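Side-chain contacts in beta-1,3-glucosyltransferase (Paecilomyces sp. J18, PDB 5JVV), which is a carbohydrate-active enzyme, probably of the family 16 beta-jelly-roll (beta-sandwich) type: residues A[139-144]-A[163-168]; A[63-68]-A[272-277]. All coordinates share one frame; numbering follows the deposited sequence.

Interaction 1: A[139-144]-A[163-168]; sequences CEITSD and AGCVVQ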
loop_
_atom_site.group_PDB
_atom_site.type_symbol
_atom_site.label_atom_id
_atom_site.label_comp_id
_atom_site.label_asym_id
_atom_site.label_seq_id
_atom_site.Cartn_x
_atom_site.Cartn_y
_atom_site.Cartn_z
ATOM N N CYS A 139 -16.662 1.400 14.963
ATOM C CA CYS A 139 -15.332 1.323 15.554
ATOM C C CYS A 139 -14.737 2.716 15.580
ATOM O O CYS A 139 -14.516 3.312 14.520
ATOM C CB CYS A 139 -14.421 0.433 14.693
ATOM S SG CYS A 139 -14.839 -1.317 14.631
ATOM N N GLU A 140 -14.481 3.233 16.773
ATOM C CA GLU A 140 -13.765 4.495 16.943
ATOM C C GLU A 140 -12.386 4.188 17.507
ATOM O O GLU A 140 -12.272 3.533 18.547
ATOM C CB GLU A 140 -14.517 5.418 17.913
ATOM C CG GLU A 140 -13.806 6.752 18.184
ATOM C CD GLU A 140 -14.337 7.508 19.401
ATOM O OE1 GLU A 140 -13.694 8.512 19.799
ATOM O OE2 GLU A 140 -15.380 7.109 19.977
ATOM N N ILE A 141 -11.332 4.648 16.839
ATOM C CA ILE A 141 -9.982 4.450 17.369
ATOM C C ILE A 141 -9.669 5.548 18.387
ATOM O O ILE A 141 -9.991 6.725 18.174
ATOM C CB ILE A 141 -8.900 4.370 16.263
ATOM C CG1 ILE A 141 -8.934 5.595 15.339
ATOM C CG2 ILE A 141 -9.102 3.124 15.415
ATOM C CD1 ILE A 141 -7.737 5.617 14.369
ATOM N N THR A 142 -9.074 5.160 19.509
ATOM C CA THR A 142 -8.900 6.073 20.638
ATOM C C THR A 142 -7.508 5.983 21.263
ATOM O O THR A 142 -7.324 6.333 22.435
ATOM C CB THR A 142 -9.943 5.802 21.744
ATOM O OG1 THR A 142 -9.794 4.459 22.235
ATOM C CG2 THR A 142 -11.365 5.986 21.214
ATOM N N SER A 143 -6.534 5.518 20.486
ATOM C CA SER A 143 -5.187 5.294 21.009
ATOM C C SER A 143 -4.161 6.287 20.458
ATOM O O SER A 143 -2.990 5.942 20.291
ATOM C CB SER A 143 -4.741 3.851 20.733
ATOM O OG SER A 143 -5.518 2.935 21.494
ATOM N N ASP A 144 -4.596 7.519 20.190
ATOM C CA ASP A 144 -3.716 8.549 19.622
ATOM C C ASP A 144 -2.561 8.905 20.570
ATOM O O ASP A 144 -1.607 9.585 20.180
ATOM C CB ASP A 144 -4.523 9.796 19.200
ATOM C CG ASP A 144 -3.661 10.863 18.509
ATOM O OD1 ASP A 144 -3.314 10.702 17.309
ATOM O OD2 ASP A 144 -3.343 11.880 19.164
ATOM N N ALA A 163 -14.456 8.057 4.603
ATOM C CA ALA A 163 -13.051 8.295 4.917
ATOM C C ALA A 163 -12.402 7.118 5.637
ATOM O O ALA A 163 -11.219 6.839 5.436
ATOM C CB ALA A 163 -12.897 9.565 5.739
ATOM N N GLY A 164 -13.174 6.436 6.480
ATOM C CA GLY A 164 -12.605 5.416 7.347
ATOM C C GLY A 164 -11.803 6.086 8.446
ATOM O O GLY A 164 -11.838 7.311 8.579
ATOM N N CYS A 165 -11.100 5.301 9.262
ATOM C CA CYS A 165 -10.242 5.879 10.286
ATOM C C CYS A 165 -8.816 5.967 9.766
ATOM O O CYS A 165 -8.231 4.974 9.325
ATOM C CB CYS A 165 -10.324 5.101 11.607
ATOM S SG CYS A 165 -10.059 3.323 11.454
ATOM N N VAL A 166 -8.274 7.178 9.805
ATOM C CA VAL A 166 -7.044 7.505 9.103
ATOM C C VAL A 166 -6.010 8.007 10.090
ATOM O O VAL A 166 -6.307 8.872 10.916
ATOM C CB VAL A 166 -7.304 8.619 8.075
ATOM C CG1 VAL A 166 -6.006 9.051 7.420
ATOM C CG2 VAL A 166 -8.339 8.166 7.040
ATOM N N VAL A 167 -4.799 7.457 10.011
ATOM C CA VAL A 167 -3.670 7.946 10.794
ATOM C C VAL A 167 -2.546 8.341 9.834
ATOM O O VAL A 167 -2.107 7.537 8.994
ATOM C CB VAL A 167 -3.151 6.884 11.796
ATOM C CG1 VAL A 167 -1.962 7.418 12.607
ATOM C CG2 VAL A 167 -4.267 6.440 12.730
ATOM N N GLN A 168 -2.098 9.589 9.934
ATOM C CA GLN A 168 -0.995 10.065 9.102
ATOM C C GLN A 168 0.346 9.645 9.694
ATOM O O GLN A 168 0.612 9.865 10.878
ATOM C CB GLN A 168 -1.050 11.592 8.972
ATOM C CG GLN A 168 0.171 12.183 8.261
ATOM C CD GLN A 168 0.121 13.696 8.139
ATOM O OE1 GLN A 168 0.219 14.416 9.135
ATOM N NE2 GLN A 168 -0.023 14.185 6.910
#

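Interaction 2: A[63-68]-A[272-277]; sequences LSLTDI and SCIDFV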
loop_
_atom_site.group_PDB
_atom_site.type_symbol
_atom_site.label_atom_id
_atom_site.label_comp_id
_atom_site.label_asym_id
_atom_site.label_seq_id
_atom_site.Cartn_x
_atom_site.Cartn_y
_atom_site.Cartn_z
ATOM N N LEU A 63 0.226 7.596 -24.225
ATOM C CA LEU A 63 -1.050 6.898 -24.330
ATOM C C LEU A 63 -2.193 7.802 -24.753
ATOM O O LEU A 63 -2.176 9.014 -24.518
ATOM C CB LEU A 63 -1.413 6.274 -22.980
ATOM C CG LEU A 63 -0.344 5.400 -22.338
ATOM C CD1 LEU A 63 -0.772 4.985 -20.950
ATOM C CD2 LEU A 63 -0.096 4.174 -23.221
ATOM N N SER A 64 -3.201 7.201 -25.378
ATOM C CA SER A 64 -4.438 7.920 -25.672
ATOM C C SER A 64 -5.171 8.280 -24.388
ATOM O O SER A 64 -5.125 7.539 -23.400
ATOM C CB SER A 64 -5.348 7.068 -26.541
ATOM O OG SER A 64 -6.597 7.721 -26.712
ATOM N N LEU A 65 -5.863 9.414 -24.394
ATOM C CA LEU A 65 -6.656 9.798 -23.230
ATOM C C LEU A 65 -7.836 8.849 -23.019
ATOM O O LEU A 65 -8.414 8.804 -21.936
ATOM C CB LEU A 65 -7.159 11.234 -23.367
ATOM C CG LEU A 65 -6.118 12.335 -23.554
ATOM C CD1 LEU A 65 -6.797 13.697 -23.519
ATOM C CD2 LEU A 65 -5.041 12.223 -22.486
ATOM N N THR A 66 -8.184 8.087 -24.050
ATOM C CA THR A 66 -9.270 7.116 -23.934
ATOM C C THR A 66 -8.762 5.671 -23.915
ATOM O O THR A 66 -9.528 4.727 -24.105
ATOM C CB THR A 66 -10.347 7.326 -25.032
ATOM O OG1 THR A 66 -9.761 7.217 -26.332
ATOM C CG2 THR A 66 -10.974 8.701 -24.894
ATOM N N ASP A 67 -7.463 5.506 -23.681
ATOM C CA ASP A 67 -6.896 4.192 -23.421
ATOM C C ASP A 67 -7.457 3.687 -22.095
ATOM O O ASP A 67 -7.944 4.480 -21.277
ATOM C CB ASP A 67 -5.370 4.307 -23.324
ATOM C CG ASP A 67 -4.658 3.002 -23.613
ATOM O OD1 ASP A 67 -4.158 2.837 -24.747
ATOM O OD2 ASP A 67 -4.594 2.149 -22.704
ATOM N N ILE A 68 -7.379 2.375 -21.871
ATOM C CA ILE A 68 -7.749 1.784 -20.589
ATOM C C ILE A 68 -6.935 2.443 -19.479
ATOM O O ILE A 68 -7.464 2.796 -18.424
ATOM C CB ILE A 68 -7.484 0.255 -20.591
ATOM C CG1 ILE A 68 -8.395 -0.441 -21.608
ATOM C CG2 ILE A 68 -7.694 -0.336 -19.212
ATOM C CD1 ILE A 68 -8.099 -1.922 -21.805
ATOM N N SER A 272 -7.485 16.158 -15.901
ATOM C CA SER A 272 -6.108 16.660 -15.834
ATOM C C SER A 272 -5.152 15.570 -15.396
ATOM O O SER A 272 -4.027 15.476 -15.902
ATOM C CB SER A 272 -6.014 17.863 -14.897
ATOM O OG SER A 272 -6.817 18.928 -15.387
ATOM N N CYS A 273 -5.597 14.745 -14.455
ATOM C CA CYS A 273 -4.805 13.615 -13.990
ATOM C C CYS A 273 -4.521 12.648 -15.146
ATOM O O CYS A 273 -3.387 12.197 -15.335
ATOM C CB CYS A 273 -5.560 12.898 -12.873
ATOM S SG CYS A 273 -4.589 11.585 -12.091
ATOM N N ILE A 274 -5.559 12.338 -15.920
ATOM C CA ILE A 274 -5.408 11.420 -17.049
ATOM C C ILE A 274 -4.439 12.005 -18.069
ATOM O O ILE A 274 -3.569 11.293 -18.593
ATOM C CB ILE A 274 -6.773 11.085 -17.681
ATOM C CG1 ILE A 274 -7.587 10.232 -16.712
ATOM C CG2 ILE A 274 -6.581 10.316 -18.986
ATOM C CD1 ILE A 274 -9.056 10.062 -17.111
ATOM N N ASP A 275 -4.561 13.305 -18.333
ATOM C CA ASP A 275 -3.626 13.994 -19.230
ATOM C C ASP A 275 -2.163 13.810 -18.796
ATOM O O ASP A 275 -1.321 13.452 -19.601
ATOM C CB ASP A 275 -3.996 15.484 -19.357
ATOM C CG ASP A 275 -3.158 16.218 -20.392
ATOM O OD1 ASP A 275 -2.897 15.658 -21.478
ATOM O OD2 ASP A 275 -2.759 17.371 -20.123
ATOM N N PHE A 276 -1.876 14.022 -17.515
ATOM C CA PHE A 276 -0.518 13.889 -17.006
ATOM C C PHE A 276 -0.026 12.448 -17.161
ATOM O O PHE A 276 1.065 12.200 -17.701
ATOM C CB PHE A 276 -0.487 14.318 -15.534
ATOM C CG PHE A 276 0.897 14.469 -14.968
ATOM C CD1 PHE A 276 1.463 15.730 -14.819
ATOM C CD2 PHE A 276 1.626 13.356 -14.565
ATOM C CE1 PHE A 276 2.746 15.869 -14.288
ATOM C CE2 PHE A 276 2.900 13.492 -14.026
ATOM C CZ PHE A 276 3.462 14.749 -13.897
ATOM N N VAL A 277 -0.834 11.495 -16.705
ATOM C CA VAL A 277 -0.425 10.090 -16.740
ATOM C C VAL A 277 -0.269 9.585 -18.178
ATOM O O VAL A 277 0.682 8.869 -18.497
ATOM C CB VAL A 277 -1.403 9.203 -15.945
ATOM C CG1 VAL A 277 -1.042 7.741 -16.105
ATOM C CG2 VAL A 277 -1.392 9.593 -14.475
#

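Interaction 1: A[139-144]-A[163-168]
A chi1 of 55° sets CG1 of Ile141 between its own backbone N and carbonyl carbon, and a chi2 of 172° then extends the chain so that CD1 reaches Cys165 and Val167. This terminal methyl does most of the touching: Ile141 CD1 lies 3.8 Å from Cys165 CB and 3.9 Å from Val167 CG2. Behind it, Ile141 CG1 packs 4.0 Å from the same Cys165 CB, while the other branch, Ile141 CG2, comes to 4.1 Å from Cys165 SG. The line joining CG1 to CG2 thus runs nearly parallel to the CB-SG bond, and the isoleucine lies alongside the cysteine. Val167 is met differently, since its side chain and that of Ile141 cross obliquely and CG2 is the branch that makes the contact. Between them the two segments bury 152 Å², both sides summed, nearly all of it on these three residues.

Cys165 and Val167, two positions apart, face the same way from strand 165-168. That strand belongs to the mixed sheet of the beta-sandwich and pairs antiparallel with strands 130-134 and 150-153. Segment 139-144 comes from the long loop linking those two neighbours. A disulfide to Cys156 ties down Cys165 SG, and a second one joins Cys139 to Cys230. Phe226 of strand 224-226 touches Ile141, Cys165 and Val167 alike.

Interaction 2: A[63-68]-A[272-277]
Leu65 belongs to a type I beta turn, Ser64 to Asp67, that rests against Ile274 and Asp275 on helix 269-279. The turn lies in the loop between strands 53-55 and 70-77 and is closed by a backbone bond from Asp67 N to Ser64 O. An ST turn is built into it: Ser64 OG accepts from Thr66 N at 3.1 Å, with an N-H...O angle of 162°. Both bonds stiffen the backbone around Leu65, the residue whose side-chain end reaches the helix.

With chi1 at -58°, CG of Leu65 stands anti to the carbonyl carbon and beside the backbone N, and an extended chi2 carries CD2 over to the helix. There Leu65 CD2 packs on the helix backbone, 4.0 Å from Asp275 CA, and meets Ile274 CG2 more loosely at 4.3 Å. The main chain of the turn also takes part, because Leu65 O lies 3.8 Å from Ile274 CG2, the branch anti to its own backbone N.

This is a surface contact, with Leu65 itself exposed. Nearby, a backbone bond between Leu63 and Ala278 and a side-chain hydrogen bond from Arg70 NH2 to Val277 O join the loop and the strand after it to the same helix. OD2 of Asp275 is hydrogen-bonded to Thr265 OG1, while Asp275 OD1 merely lies 4.2 Å from Leu65 CD2.

In the fold
Interactions 1 and 2 lie far apart in one compact chain: their centres are 34 Å from each other and their nearest atoms about 19 Å. Along the sequence, however, both segments of interaction 1 fall within the 203 residues between the segments of interaction 2. The mixed sheet connects them. Strand 165-168 is linked through 130-134, 116-121, 100-107 and 240-247 to strand 70-77, which follows the loop of interaction 2. Their centres are about 17 Å and 23 Å from that of the chain, and interaction 1 is buried whereas interaction 2 is at the surface. Interaction 1 holds cysteines of two disulfides, Cys139 and Cys165, against one, Cys273, in interaction 2.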